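Local structure of Lmo1340 protein (Listeria monocytogenes, 4NLM) at residues 36-41 / 77-82; 45-50 / 59-64; 52-57 / 71-76; 325-330 / 339-344. The protein is of unknown function but folds as a six-bladed beta propeller with a YqgU-like domain, and is probably a surface lipoprotein. One frame throughout, in Å; residues are numbered along the deposited sequence. Where two conformers were deposited one is given.

Contact 1. Residues 36-41 / 77-82; sequences EVQGVQ and YNEKKR
At the outer rim of the beta propeller, Val40 and Glu79 meet where the N-terminal segment passes the turn joining strands 68-75 and 81-87. Val40 sits on strand 40-41, which pairs in parallel with strand 352-357 of the last blade. Val40 CG1 lies 3.6 Å from Glu79 CB, and the two side chains run alongside each other with opposite headings. Tyr77 leans back along the N-terminal segment, its CG anti to the carbonyl carbon (chi1 -62°). The ring uses its edge here, with Tyr77 CD1 3.5 Å from Glu36 O. Val37 adds a looser apolar contact from CG2 to the same ring. Two waters bridge the backbones. One donates to both Glu36 O and Tyr77 O, each at 2.8 Å. The other donates to Gln38 O and weakly accepts from Glu79 N. A third water joins Gln41 O to the side-chain Lys81 NZ. Within the turn, Lys80 N donates to Asn78 OD1 at 3.0 Å, an Asx turn.

Contact 2. Residues 45-50 / 59-64; sequences KEFQRV and VLLQTK
Phe47 and Leu61 each hold CG anti to the backbone N (chi1 174° and 176°). These torsions tilt the ring and the isobutyl group toward each other on the face they share with Val50. Leu61 CD1 approaches the ring at its edge, 3.7 Å from Phe47 CE1. Val50 extends this apolar face, with Val50 CG1 3.7 Å from Val59 CB. On the other face, Arg49 and Gln62 extend together, and a water that donates to Gln62 OE1 also accepts weakly from Arg49 NE. Gln62 O is gripped by two amides from the same face of its plane: Gln48 N at 2.9 Å and Arg49 N at 3.2 Å. The return bond, Gln62 N to Arg49 O, is nearly collinear with the carbonyl. Gln48 bends at chi2 (-61°), which turns its NE2 back to donate to Glu46 O from above the carbonyl plane. Glu46 O also accepts from Lys64 N at 2.9 Å, in the carbonyl plane. Gln48 and Arg49 together face Gln62: a classic beta bulge in the hairpin of strands 47-55 and 58-65, the first two of a propeller blade.

Contact 3. Residues 52-57 / 71-76; sequences GWLSKD and FEELNI
Asp57 O accepts from Ile76 N at 2.9 Å, and this nearly straight bond (170°) ties the two segments together at one end of a propeller blade. The contact reaches from strand 47-55 to strand 68-75, past the end of strand 58-65, which lies between them. Ile76 sets CG1 between its backbone N and carbonyl carbon (chi1 73°). Ile76 CD1 meets the edge of the indole, 4.0 Å from Trp53 CZ3. Further along, Leu54 CD1 rests on the aliphatic part of Glu73, 3.7 Å from Glu73 CG. The next shell holds the polar ends. Ser55 OG donates to Asp57 OD1 at 2.9 Å. Glu73 OE2 and Ser55 OG are both hydrogen-bonded to the OG of Ser58, the residue that Leu54 and Ser55 together face in a classic beta bulge, where the chain turns a corner. Glu73 OE1 forms a salt bridge with Arg82. Trp53 NE1 is anchored on Leu327 O of the neighbouring blade, and Asn75 OD1 accepts from the backbone N of Tyr77 and of Asn78. One water accepts from Asn75 ND2 at 3.1 Å and donates to Asp57 OD2.

Contact 4. Residues 325-330 / 339-344; sequences PILSYE and YLFDKV
Pro325 wedges between the rings of Tyr339 and Phe341 on the last blade of the propeller, just ahead of its inner strand 326-328. Followed round its ring, Pro325 touches a different group at each end. Pro325 CB meets the phenylalanine ring, 3.9 Å from Phe341 CE1. Pro325 CG moves across to the tyrosine, 3.9 Å from Tyr339 CD1. Pro325 CD sits over one face of Tyr339, 3.8 Å from the ring centroid and 20° off the normal, in a CH-pi contact.

Phe341 keeps its CG anti to the carbonyl carbon (chi1 -74°). The ring reaches back to segment 325-330 and meets its backbone edge-on. Pro325 O and Ile326 N both lie in the ring plane, with Pro325 O 3.7 Å from Phe341 CE1. Beyond the proline, Leu327 approaches the far end of the ring. The contact is apolar, and polar groups nearby look to other partners. Leu327 O accepts from Trp53 NE1 of the next blade, while Tyr339 O takes a weak bond from Arg49. Leu336 and Val50 also pack on Phe341. Leu327 CD2 lies 3.9 Å from Phe341 CE2, while Leu327 CB comes closer, at 3.5 Å from Phe341 CZ.

Contacts 2 and 3 lie within the four-stranded antiparallel blade of strands 47-55, 58-65, 68-75 and 81-87. Contact 1 joins that blade to strand 40-41 of the last blade. Contact 4 belongs to the last blade, where strand 326-328 lies at one edge and strand 40-41 at the other. Contacts 1 and 3 are the closest pair, with centres about 9 Å apart; contacts 1 and 4 are about 15 Å apart. Along the chain, contacts 2 and 3 interleave, both fall between the two segments of contact 1, and contact 4 follows. Val50 N probably bonds to Leu340 O between contacts 2 and 4. The pairing of strand 40-41 with strand 352-357 is consistent with the velcro closure of propellers.

Contact 1. Residues 36-41 / 77-82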
loop_
_atom_site.group_PDB
_atom_site.type_symbol
_atom_site.label_atom_id
_atom_site.label_comp_id
_atom_site.label_asym_id
_atom_site.label_seq_id
_atom_site.Cartn_x
_atom_site.Cartn_y
_atom_site.Cartn_z
ATOM N N GLU A 36 -2.022 16.290 20.627
ATOM C CA GLU A 36 -1.154 16.301 19.456
ATOM C C GLU A 36 -0.119 15.190 19.545
ATOM O O GLU A 36 0.316 14.800 20.633
ATOM C CB GLU A 36 -0.446 17.641 19.287
ATOM C CG GLU A 36 -1.374 18.766 18.857
ATOM C CD GLU A 36 -0.625 20.063 18.658
ATOM O OE1 GLU A 36 -0.002 20.541 19.626
ATOM O OE2 GLU A 36 -0.674 20.607 17.543
ATOM N N VAL A 37 0.256 14.689 18.376
ATOM C CA VAL A 37 1.269 13.666 18.255
ATOM C C VAL A 37 2.547 14.031 18.978
ATOM O O VAL A 37 3.057 15.154 18.859
ATOM C CB VAL A 37 1.587 13.384 16.775
ATOM C CG1 VAL A 37 2.831 12.527 16.619
ATOM C CG2 VAL A 37 0.382 12.723 16.100
ATOM N N GLN A 38 3.039 13.074 19.759
ATOM C CA GLN A 38 4.316 13.189 20.438
ATOM C C GLN A 38 5.229 12.165 19.802
ATOM O O GLN A 38 4.825 11.033 19.567
ATOM C CB GLN A 38 4.205 12.876 21.929
ATOM C CG GLN A 38 3.318 13.828 22.700
ATOM C CD GLN A 38 3.453 13.671 24.203
ATOM O OE1 GLN A 38 4.216 12.834 24.690
ATOM N NE2 GLN A 38 2.715 14.486 24.948
ATOM N N GLY A 39 6.442 12.573 19.475
ATOM C CA GLY A 39 7.408 11.641 18.929
ATOM C C GLY A 39 8.288 10.951 19.947
ATOM O O GLY A 39 8.403 11.373 21.101
ATOM N N VAL A 40 8.890 9.865 19.502
ATOM C CA VAL A 40 9.881 9.139 20.297
ATOM C C VAL A 40 11.197 9.169 19.542
ATOM O O VAL A 40 11.205 9.196 18.326
ATOM C CB VAL A 40 9.517 7.667 20.559
ATOM C CG1 VAL A 40 8.296 7.587 21.444
ATOM C CG2 VAL A 40 9.360 6.883 19.262
ATOM N N GLN A 41 12.299 9.158 20.295
ATOM C CA GLN A 41 13.631 9.111 19.718
ATOM C C GLN A 41 14.071 7.672 19.544
ATOM O O GLN A 41 13.924 6.862 20.454
ATOM C CB GLN A 41 14.658 9.815 20.618
ATOM C CG GLN A 41 14.615 11.338 20.613
ATOM C CD GLN A 41 15.820 11.955 21.303
ATOM O OE1 GLN A 41 16.780 11.259 21.644
ATOM N NE2 GLN A 41 15.782 13.266 21.499
ATOM N N TYR A 77 0.371 9.446 20.835
ATOM C CA TYR A 77 0.171 10.567 21.753
ATOM C C TYR A 77 0.938 10.463 23.061
ATOM O O TYR A 77 1.360 11.482 23.601
ATOM C CB TYR A 77 -1.323 10.739 22.093
ATOM C CG TYR A 77 -2.200 11.046 20.905
ATOM C CD1 TYR A 77 -1.982 12.190 20.141
ATOM C CD2 TYR A 77 -3.245 10.210 20.538
ATOM C CE1 TYR A 77 -2.776 12.485 19.052
ATOM C CE2 TYR A 77 -4.052 10.506 19.451
ATOM C CZ TYR A 77 -3.806 11.637 18.711
ATOM O OH TYR A 77 -4.600 11.936 17.625
ATOM N N ASN A 78 1.140 9.257 23.565
ATOM C CA ASN A 78 1.764 9.116 24.870
ATOM C C ASN A 78 3.042 8.275 24.909
ATOM O O ASN A 78 3.562 7.994 25.988
ATOM C CB ASN A 78 0.704 8.634 25.871
ATOM C CG ASN A 78 0.201 7.241 25.551
ATOM O OD1 ASN A 78 0.936 6.436 25.008
ATOM N ND2 ASN A 78 -1.060 6.959 25.883
ATOM N N GLU A 79 3.500 7.835 23.735
ATOM C CA GLU A 79 4.778 7.120 23.573
ATOM C C GLU A 79 4.793 5.725 24.151
ATOM O O GLU A 79 5.841 5.102 24.184
ATOM C CB GLU A 79 5.942 7.934 24.158
ATOM C CG GLU A 79 6.018 9.374 23.658
ATOM C CD GLU A 79 7.079 10.183 24.389
ATOM O OE1 GLU A 79 8.031 9.599 24.944
ATOM O OE2 GLU A 79 6.956 11.420 24.428
ATOM N N LYS A 80 3.652 5.198 24.575
ATOM C CA LYS A 80 3.659 3.847 25.123
ATOM C C LYS A 80 3.889 2.819 24.024
ATOM O O LYS A 80 3.300 2.908 22.946
ATOM C CB LYS A 80 2.360 3.512 25.857
ATOM C CG LYS A 80 2.483 2.223 26.675
ATOM C CD LYS A 80 1.283 1.908 27.541
ATOM C CE LYS A 80 1.549 0.676 28.396
ATOM N NZ LYS A 80 0.363 0.264 29.195
ATOM N N LYS A 81 4.723 1.838 24.335
ATOM C CA LYS A 81 5.024 0.742 23.426
ATOM C C LYS A 81 4.522 -0.569 23.984
ATOM O O LYS A 81 4.546 -0.813 25.185
ATOM C CB LYS A 81 6.533 0.635 23.217
ATOM C CG LYS A 81 7.122 1.796 22.439
ATOM C CD LYS A 81 8.637 1.715 22.325
ATOM C CE LYS A 81 9.250 2.934 21.669
ATOM N NZ LYS A 81 10.731 2.889 21.702
ATOM N N ARG A 82 4.085 -1.418 23.080
ATOM C CA ARG A 82 3.644 -2.751 23.441
ATOM C C ARG A 82 4.317 -3.741 22.504
ATOM O O ARG A 82 4.181 -3.637 21.299
ATOM C CB ARG A 82 2.130 -2.843 23.298
ATOM C CG ARG A 82 1.601 -4.217 23.634
ATOM C CD ARG A 82 0.092 -4.333 23.493
ATOM N NE ARG A 82 -0.384 -4.183 22.115
ATOM C CZ ARG A 82 -0.603 -5.174 21.262
ATOM N NH1 ARG A 82 -0.309 -6.433 21.564
ATOM N NH2 ARG A 82 -1.034 -4.896 20.054
HETATM O O HOH W 1 0.155 13.979 23.341
HETATM O O HOH W 2 3.787 9.116 21.197
HETATM O O HOH W 3 12.245 5.265 21.593
#

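Contact 2. Residues 45-50 / 59-64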
loop_
_atom_site.group_PDB
_atom_site.type_symbol
_atom_site.label_atom_id
_atom_site.label_comp_id
_atom_site.label_asym_id
_atom_site.label_seq_id
_atom_site.Cartn_x
_atom_site.Cartn_y
_atom_site.Cartn_z
ATOM N N LYS A 45 20.118 3.787 12.992
ATOM C CA LYS A 45 20.354 2.452 12.449
ATOM C C LYS A 45 19.447 1.390 13.071
ATOM O O LYS A 45 19.227 0.327 12.484
ATOM C CB LYS A 45 21.833 2.085 12.576
ATOM C CG LYS A 45 22.727 2.899 11.642
ATOM C CD LYS A 45 22.201 2.810 10.218
ATOM C CE LYS A 45 22.915 3.771 9.285
ATOM N NZ LYS A 45 22.310 3.747 7.924
ATOM N N GLU A 46 18.888 1.711 14.231
ATOM C CA GLU A 46 17.983 0.809 14.941
ATOM C C GLU A 46 16.553 0.898 14.372
ATOM O O GLU A 46 15.886 -0.095 14.213
ATOM C CB GLU A 46 17.973 1.159 16.416
ATOM C CG GLU A 46 17.110 0.264 17.247
ATOM C CD GLU A 46 17.223 0.477 18.746
ATOM O OE1 GLU A 46 18.098 1.222 19.228
ATOM O OE2 GLU A 46 16.398 -0.153 19.444
ATOM N N PHE A 47 16.103 2.104 14.051
ATOM C CA PHE A 47 14.767 2.316 13.491
ATOM C C PHE A 47 14.778 1.741 12.093
ATOM O O PHE A 47 15.659 2.059 11.304
ATOM C CB PHE A 47 14.481 3.814 13.441
ATOM C CG PHE A 47 13.170 4.184 12.749
ATOM C CD1 PHE A 47 11.953 3.596 13.108
ATOM C CD2 PHE A 47 13.164 5.110 11.740
ATOM C CE1 PHE A 47 10.798 3.950 12.484
ATOM C CE2 PHE A 47 11.994 5.479 11.110
ATOM C CZ PHE A 47 10.807 4.895 11.479
ATOM N N GLN A 48 13.812 0.872 11.807
ATOM C CA GLN A 48 13.645 0.336 10.455
ATOM C C GLN A 48 12.549 1.151 9.759
ATOM O O GLN A 48 12.767 1.814 8.764
ATOM C CB GLN A 48 13.385 -1.172 10.461
ATOM C CG GLN A 48 14.467 -1.937 11.192
ATOM C CD GLN A 48 15.818 -1.738 10.531
ATOM O OE1 GLN A 48 15.971 -1.973 9.333
ATOM N NE2 GLN A 48 16.783 -1.271 11.296
ATOM N N ARG A 49 11.321 1.084 10.267
ATOM C CA ARG A 49 10.241 1.887 9.737
ATOM C C ARG A 49 9.011 1.789 10.616
ATOM O O ARG A 49 8.911 0.918 11.476
ATOM C CB ARG A 49 9.840 1.423 8.337
ATOM C CG ARG A 49 9.239 0.012 8.318
ATOM C CD ARG A 49 8.729 -0.415 6.953
ATOM N NE ARG A 49 9.810 -0.529 5.993
ATOM C CZ ARG A 49 10.128 0.375 5.065
ATOM N NH1 ARG A 49 11.144 0.131 4.264
ATOM N NH2 ARG A 49 9.428 1.499 4.902
ATOM N N VAL A 50 8.077 2.730 10.409
ATOM C CA VAL A 50 6.687 2.546 10.821
ATOM C C VAL A 50 6.003 1.865 9.638
ATOM O O VAL A 50 6.039 2.342 8.522
ATOM C CB VAL A 50 6.022 3.873 11.166
ATOM C CG1 VAL A 50 4.516 3.735 11.291
ATOM C CG2 VAL A 50 6.622 4.400 12.465
ATOM N N VAL A 59 0.517 2.951 15.879
ATOM C CA VAL A 59 1.156 2.478 14.678
ATOM C C VAL A 59 1.969 1.222 14.986
ATOM O O VAL A 59 2.268 0.937 16.138
ATOM C CB VAL A 59 2.076 3.542 14.051
ATOM C CG1 VAL A 59 1.238 4.755 13.693
ATOM C CG2 VAL A 59 3.272 3.878 14.950
ATOM N N LEU A 60 2.282 0.493 13.917
ATOM C CA LEU A 60 3.190 -0.645 13.978
ATOM C C LEU A 60 4.635 -0.178 13.707
ATOM O O LEU A 60 4.902 0.291 12.640
ATOM C CB LEU A 60 2.759 -1.716 12.968
ATOM C CG LEU A 60 3.623 -2.969 12.906
ATOM C CD1 LEU A 60 3.672 -3.656 14.237
ATOM C CD2 LEU A 60 3.147 -3.899 11.812
ATOM N N LEU A 61 5.442 -0.317 14.738
ATOM C CA LEU A 61 6.849 0.104 14.732
ATOM C C LEU A 61 7.765 -1.083 14.594
ATOM O O LEU A 61 7.675 -2.038 15.344
ATOM C CB LEU A 61 7.133 0.819 16.054
ATOM C CG LEU A 61 8.558 1.243 16.295
ATOM C CD1 LEU A 61 9.088 2.237 15.261
ATOM C CD2 LEU A 61 8.747 1.792 17.704
ATOM N N GLN A 62 8.693 -0.981 13.646
ATOM C CA GLN A 62 9.712 -2.007 13.380
ATOM C C GLN A 62 11.099 -1.432 13.655
ATOM O O GLN A 62 11.495 -0.416 13.086
ATOM C CB GLN A 62 9.604 -2.456 11.938
ATOM C CG GLN A 62 10.557 -3.599 11.573
ATOM C CD GLN A 62 10.510 -3.918 10.111
ATOM O OE1 GLN A 62 9.482 -3.724 9.460
ATOM N NE2 GLN A 62 11.598 -4.470 9.591
ATOM N N THR A 63 11.809 -2.111 14.548
ATOM C CA THR A 63 13.184 -1.742 14.911
ATOM C C THR A 63 14.011 -3.030 14.897
ATOM O O THR A 63 13.471 -4.140 14.841
ATOM C CB THR A 63 13.247 -1.127 16.307
ATOM O OG1 THR A 63 12.736 -2.031 17.293
ATOM C CG2 THR A 63 12.490 0.196 16.390
ATOM N N LYS A 64 15.331 -2.873 14.937
ATOM C CA LYS A 64 16.233 -4.030 14.915
ATOM C C LYS A 64 17.471 -3.746 15.733
ATOM O O LYS A 64 18.097 -2.674 15.611
ATOM C CB LYS A 64 16.655 -4.382 13.478
ATOM C CG LYS A 64 17.506 -5.643 13.385
ATOM C CD LYS A 64 17.834 -6.015 11.955
ATOM C CE LYS A 64 18.754 -7.224 11.912
ATOM N NZ LYS A 64 19.236 -7.501 10.531
HETATM O O HOH W 4 19.773 -2.361 13.175
HETATM O O HOH W 5 15.123 -2.511 18.886
HETATM O O HOH W 6 9.474 -3.744 6.780
#

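Contact 3. Residues 52-57 / 71-76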
loop_
_atom_site.group_PDB
_atom_site.type_symbol
_atom_site.label_atom_id
_atom_site.label_comp_id
_atom_site.label_asym_id
_atom_site.label_seq_id
_atom_site.Cartn_x
_atom_site.Cartn_y
_atom_site.Cartn_z
ATOM N N GLY A 52 2.657 1.022 9.368
ATOM C CA GLY A 52 1.318 1.565 9.130
ATOM C C GLY A 52 0.561 1.757 10.410
ATOM O O GLY A 52 1.098 1.619 11.482
ATOM N N TRP A 53 -0.735 2.073 10.273
ATOM C CA TRP A 53 -1.605 2.275 11.404
ATOM C C TRP A 53 -2.105 0.944 11.966
ATOM O O TRP A 53 -2.404 0.012 11.225
ATOM C CB TRP A 53 -2.856 3.058 10.990
ATOM C CG TRP A 53 -2.546 4.459 10.541
ATOM C CD1 TRP A 53 -2.527 4.911 9.264
ATOM C CD2 TRP A 53 -2.307 5.570 11.371
ATOM N NE1 TRP A 53 -2.266 6.253 9.237
ATOM C CE2 TRP A 53 -2.084 6.678 10.523
ATOM C CE3 TRP A 53 -2.223 5.752 12.745
ATOM C CZ2 TRP A 53 -1.820 7.950 11.017
ATOM C CZ3 TRP A 53 -1.918 6.985 13.227
ATOM C CH2 TRP A 53 -1.728 8.082 12.363
ATOM N N LEU A 54 -2.224 0.904 13.286
ATOM C CA LEU A 54 -2.931 -0.195 13.971
ATOM C C LEU A 54 -4.271 0.220 14.548
ATOM O O LEU A 54 -5.136 -0.639 14.764
ATOM C CB LEU A 54 -2.061 -0.794 15.071
ATOM C CG LEU A 54 -0.785 -1.485 14.598
ATOM C CD1 LEU A 54 0.007 -1.965 15.789
ATOM C CD2 LEU A 54 -1.091 -2.615 13.652
ATOM N N SER A 55 -4.442 1.522 14.790
ATOM C CA SER A 55 -5.677 2.076 15.339
ATOM C C SER A 55 -5.613 3.570 15.090
ATOM O O SER A 55 -4.621 4.064 14.594
ATOM C CB SER A 55 -5.766 1.816 16.835
ATOM O OG SER A 55 -4.925 2.645 17.607
ATOM N N LYS A 56 -6.633 4.309 15.519
ATOM C CA LYS A 56 -6.622 5.749 15.295
ATOM C C LYS A 56 -5.480 6.435 16.034
ATOM O O LYS A 56 -5.099 7.545 15.676
ATOM C CB LYS A 56 -7.946 6.418 15.650
ATOM C CG LYS A 56 -8.298 6.348 17.095
ATOM C CD LYS A 56 -9.623 7.038 17.356
ATOM C CE LYS A 56 -10.024 6.898 18.802
ATOM N NZ LYS A 56 -11.283 7.642 19.089
ATOM N N ASP A 57 -4.986 5.809 17.097
ATOM C CA ASP A 57 -3.911 6.441 17.859
ATOM C C ASP A 57 -2.665 5.614 17.996
ATOM O O ASP A 57 -1.847 5.889 18.882
ATOM C CB ASP A 57 -4.360 6.934 19.223
ATOM C CG ASP A 57 -4.871 5.856 20.098
ATOM O OD1 ASP A 57 -4.902 4.716 19.669
ATOM O OD2 ASP A 57 -5.299 6.169 21.240
ATOM N N PHE A 71 8.761 -5.935 16.571
ATOM C CA PHE A 71 7.513 -5.293 16.158
ATOM C C PHE A 71 6.767 -4.887 17.413
ATOM O O PHE A 71 6.549 -5.698 18.305
ATOM C CB PHE A 71 6.670 -6.226 15.277
ATOM C CG PHE A 71 7.320 -6.506 13.970
ATOM C CD1 PHE A 71 7.209 -5.609 12.942
ATOM C CD2 PHE A 71 8.059 -7.651 13.771
ATOM C CE1 PHE A 71 7.808 -5.827 11.741
ATOM C CE2 PHE A 71 8.683 -7.878 12.559
ATOM C CZ PHE A 71 8.564 -6.966 11.544
ATOM N N GLU A 72 6.406 -3.608 17.464
ATOM C CA GLU A 72 5.703 -3.037 18.598
ATOM C C GLU A 72 4.525 -2.181 18.148
ATOM O O GLU A 72 4.551 -1.600 17.058
ATOM C CB GLU A 72 6.660 -2.124 19.403
ATOM C CG GLU A 72 7.829 -2.829 20.074
ATOM C CD GLU A 72 8.856 -1.865 20.625
ATOM O OE1 GLU A 72 9.355 -1.062 19.835
ATOM O OE2 GLU A 72 9.164 -1.942 21.828
ATOM N N GLU A 73 3.521 -2.087 19.028
ATOM C CA GLU A 73 2.485 -1.073 18.854
ATOM C C GLU A 73 2.973 0.169 19.588
ATOM O O GLU A 73 3.320 0.080 20.743
ATOM C CB GLU A 73 1.156 -1.555 19.394
ATOM C CG GLU A 73 0.034 -0.522 19.248
ATOM C CD GLU A 73 -1.312 -1.086 19.545
ATOM O OE1 GLU A 73 -1.341 -2.107 20.242
ATOM O OE2 GLU A 73 -2.326 -0.488 19.114
ATOM N N LEU A 74 2.973 1.307 18.904
ATOM C CA LEU A 74 3.422 2.584 19.453
ATOM C C LEU A 74 2.260 3.559 19.465
ATOM O O LEU A 74 1.681 3.817 18.430
ATOM C CB LEU A 74 4.541 3.152 18.598
ATOM C CG LEU A 74 4.936 4.602 18.936
ATOM C CD1 LEU A 74 5.557 4.717 20.316
ATOM C CD2 LEU A 74 5.870 5.142 17.881
ATOM N N ASN A 75 1.928 4.071 20.646
ATOM C CA ASN A 75 0.860 5.066 20.753
ATOM C C ASN A 75 1.417 6.419 20.301
ATOM O O ASN A 75 2.491 6.803 20.743
ATOM C CB ASN A 75 0.370 5.137 22.205
ATOM C CG ASN A 75 -0.808 6.061 22.384
ATOM O OD1 ASN A 75 -0.687 7.286 22.304
ATOM N ND2 ASN A 75 -1.964 5.483 22.610
ATOM N N ILE A 76 0.697 7.111 19.426
ATOM C CA ILE A 76 1.191 8.356 18.832
ATOM C C ILE A 76 1.094 9.577 19.726
ATOM O O ILE A 76 1.679 10.613 19.396
ATOM C CB ILE A 76 0.493 8.661 17.497
ATOM C CG1 ILE A 76 -0.959 9.115 17.722
ATOM C CG2 ILE A 76 0.552 7.475 16.542
ATOM C CD1 ILE A 76 -1.721 9.414 16.442
HETATM O O HOH W 7 -4.417 7.237 23.265
#

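Contact 4. Residues 325-330 / 339-344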
loop_
_atom_site.group_PDB
_atom_site.type_symbol
_atom_site.label_atom_id
_atom_site.label_comp_id
_atom_site.label_asym_id
_atom_site.label_seq_id
_atom_site.Cartn_x
_atom_site.Cartn_y
_atom_site.Cartn_z
ATOM N N PRO A 325 5.628 8.588 0.207
ATOM C CA PRO A 325 4.440 7.794 0.539
ATOM C C PRO A 325 3.587 8.417 1.630
ATOM O O PRO A 325 4.079 9.054 2.562
ATOM C CB PRO A 325 5.058 6.460 0.969
ATOM C CG PRO A 325 6.317 6.348 0.175
ATOM C CD PRO A 325 6.841 7.752 0.208
ATOM N N ILE A 326 2.286 8.126 1.521
ATOM C CA ILE A 326 1.250 8.583 2.461
ATOM C C ILE A 326 0.255 7.461 2.729
ATOM O O ILE A 326 -0.047 6.706 1.845
ATOM C CB ILE A 326 0.533 9.845 1.991
ATOM C CG1 ILE A 326 0.125 9.747 0.511
ATOM C CG2 ILE A 326 1.386 11.076 2.278
ATOM C CD1 ILE A 326 -0.783 10.894 0.044
ATOM N N LEU A 327 -0.222 7.412 3.965
ATOM C CA LEU A 327 -1.199 6.362 4.345
ATOM C C LEU A 327 -2.097 6.916 5.437
ATOM O O LEU A 327 -1.667 7.248 6.546
ATOM C CB LEU A 327 -0.455 5.134 4.862
ATOM C CG LEU A 327 -1.388 4.005 5.309
ATOM C CD1 LEU A 327 -2.204 3.430 4.174
ATOM C CD2 LEU A 327 -0.551 2.921 5.974
ATOM N N SER A 328 -3.398 6.894 5.164
ATOM C CA SER A 328 -4.382 7.293 6.143
ATOM C C SER A 328 -4.907 6.100 6.919
ATOM O O SER A 328 -4.622 4.955 6.622
ATOM C CB SER A 328 -5.545 8.034 5.477
ATOM O OG SER A 328 -6.349 7.165 4.710
ATOM N N TYR A 329 -5.673 6.435 7.948
ATOM C CA TYR A 329 -6.374 5.454 8.767
ATOM C C TYR A 329 -7.861 5.428 8.366
ATOM O O TYR A 329 -8.309 6.257 7.592
ATOM C CB TYR A 329 -6.158 5.746 10.264
ATOM C CG TYR A 329 -6.837 4.730 11.162
ATOM C CD1 TYR A 329 -6.403 3.400 11.166
ATOM C CD2 TYR A 329 -7.925 5.076 11.956
ATOM C CE1 TYR A 329 -7.039 2.456 11.943
ATOM C CE2 TYR A 329 -8.575 4.138 12.718
ATOM C CZ TYR A 329 -8.123 2.829 12.719
ATOM O OH TYR A 329 -8.779 1.889 13.490
ATOM N N GLU A 330 -8.607 4.419 8.819
ATOM C CA GLU A 330 -10.003 4.270 8.502
ATOM C C GLU A 330 -10.805 5.491 8.858
ATOM O O GLU A 330 -11.752 5.821 8.141
ATOM C CB GLU A 330 -10.544 3.044 9.267
ATOM C CG GLU A 330 -11.966 2.665 9.029
ATOM C CD GLU A 330 -12.185 1.918 7.758
ATOM O OE1 GLU A 330 -11.205 1.656 7.069
ATOM O OE2 GLU A 330 -13.347 1.559 7.476
ATOM N N TYR A 339 9.035 7.907 3.400
ATOM C CA TYR A 339 9.429 6.571 3.036
ATOM C C TYR A 339 9.433 5.625 4.225
ATOM O O TYR A 339 9.235 4.403 4.030
ATOM C CB TYR A 339 10.822 6.577 2.358
ATOM C CG TYR A 339 10.742 7.154 0.956
ATOM C CD1 TYR A 339 10.198 6.402 -0.080
ATOM C CD2 TYR A 339 11.130 8.437 0.685
ATOM C CE1 TYR A 339 10.047 6.916 -1.340
ATOM C CE2 TYR A 339 11.015 8.973 -0.598
ATOM C CZ TYR A 339 10.483 8.200 -1.606
ATOM O OH TYR A 339 10.337 8.681 -2.879
ATOM N N LEU A 340 9.637 6.140 5.443
ATOM C CA LEU A 340 9.642 5.316 6.646
ATOM C C LEU A 340 8.402 5.575 7.534
ATOM O O LEU A 340 8.351 5.070 8.653
ATOM C CB LEU A 340 10.919 5.527 7.443
ATOM C CG LEU A 340 12.187 5.277 6.668
ATOM C CD1 LEU A 340 13.366 5.459 7.603
ATOM C CD2 LEU A 340 12.234 3.897 6.023
ATOM N N PHE A 341 7.462 6.413 7.057
ATOM C CA PHE A 341 6.262 6.785 7.803
ATOM C C PHE A 341 6.627 7.300 9.187
ATOM O O PHE A 341 5.974 6.990 10.189
ATOM C CB PHE A 341 5.235 5.625 7.892
ATOM C CG PHE A 341 4.486 5.330 6.620
ATOM C CD1 PHE A 341 4.214 6.275 5.669
ATOM C CD2 PHE A 341 3.968 4.061 6.439
ATOM C CE1 PHE A 341 3.506 5.947 4.521
ATOM C CE2 PHE A 341 3.249 3.730 5.309
ATOM C CZ PHE A 341 3.001 4.672 4.342
ATOM N N ASP A 342 7.639 8.176 9.220
ATOM C CA ASP A 342 8.109 8.728 10.469
ATOM C C ASP A 342 7.529 10.087 10.832
ATOM O O ASP A 342 7.836 10.620 11.901
ATOM C CB ASP A 342 9.652 8.802 10.459
ATOM C CG ASP A 342 10.189 9.653 9.352
ATOM O OD1 ASP A 342 9.653 9.714 8.248
ATOM O OD2 ASP A 342 11.218 10.308 9.588
ATOM N N LYS A 343 6.654 10.603 9.971
ATOM C CA LYS A 343 5.932 11.852 10.203
ATOM C C LYS A 343 4.432 11.628 10.061
ATOM O O LYS A 343 3.992 10.687 9.409
ATOM C CB LYS A 343 6.430 12.972 9.268
ATOM C CG LYS A 343 7.887 13.301 9.493
ATOM C CD LYS A 343 8.442 14.473 8.688
ATOM C CE LYS A 343 9.973 14.582 8.792
ATOM N NZ LYS A 343 10.449 14.352 10.183
ATOM N N VAL A 344 3.678 12.530 10.678
ATOM C CA VAL A 344 2.234 12.525 10.603
ATOM C C VAL A 344 1.744 13.888 10.156
ATOM O O VAL A 344 2.178 14.905 10.690
ATOM C CB VAL A 344 1.579 12.190 11.962
ATOM C CG1 VAL A 344 0.058 12.335 11.914
ATOM C CG2 VAL A 344 1.950 10.789 12.379
#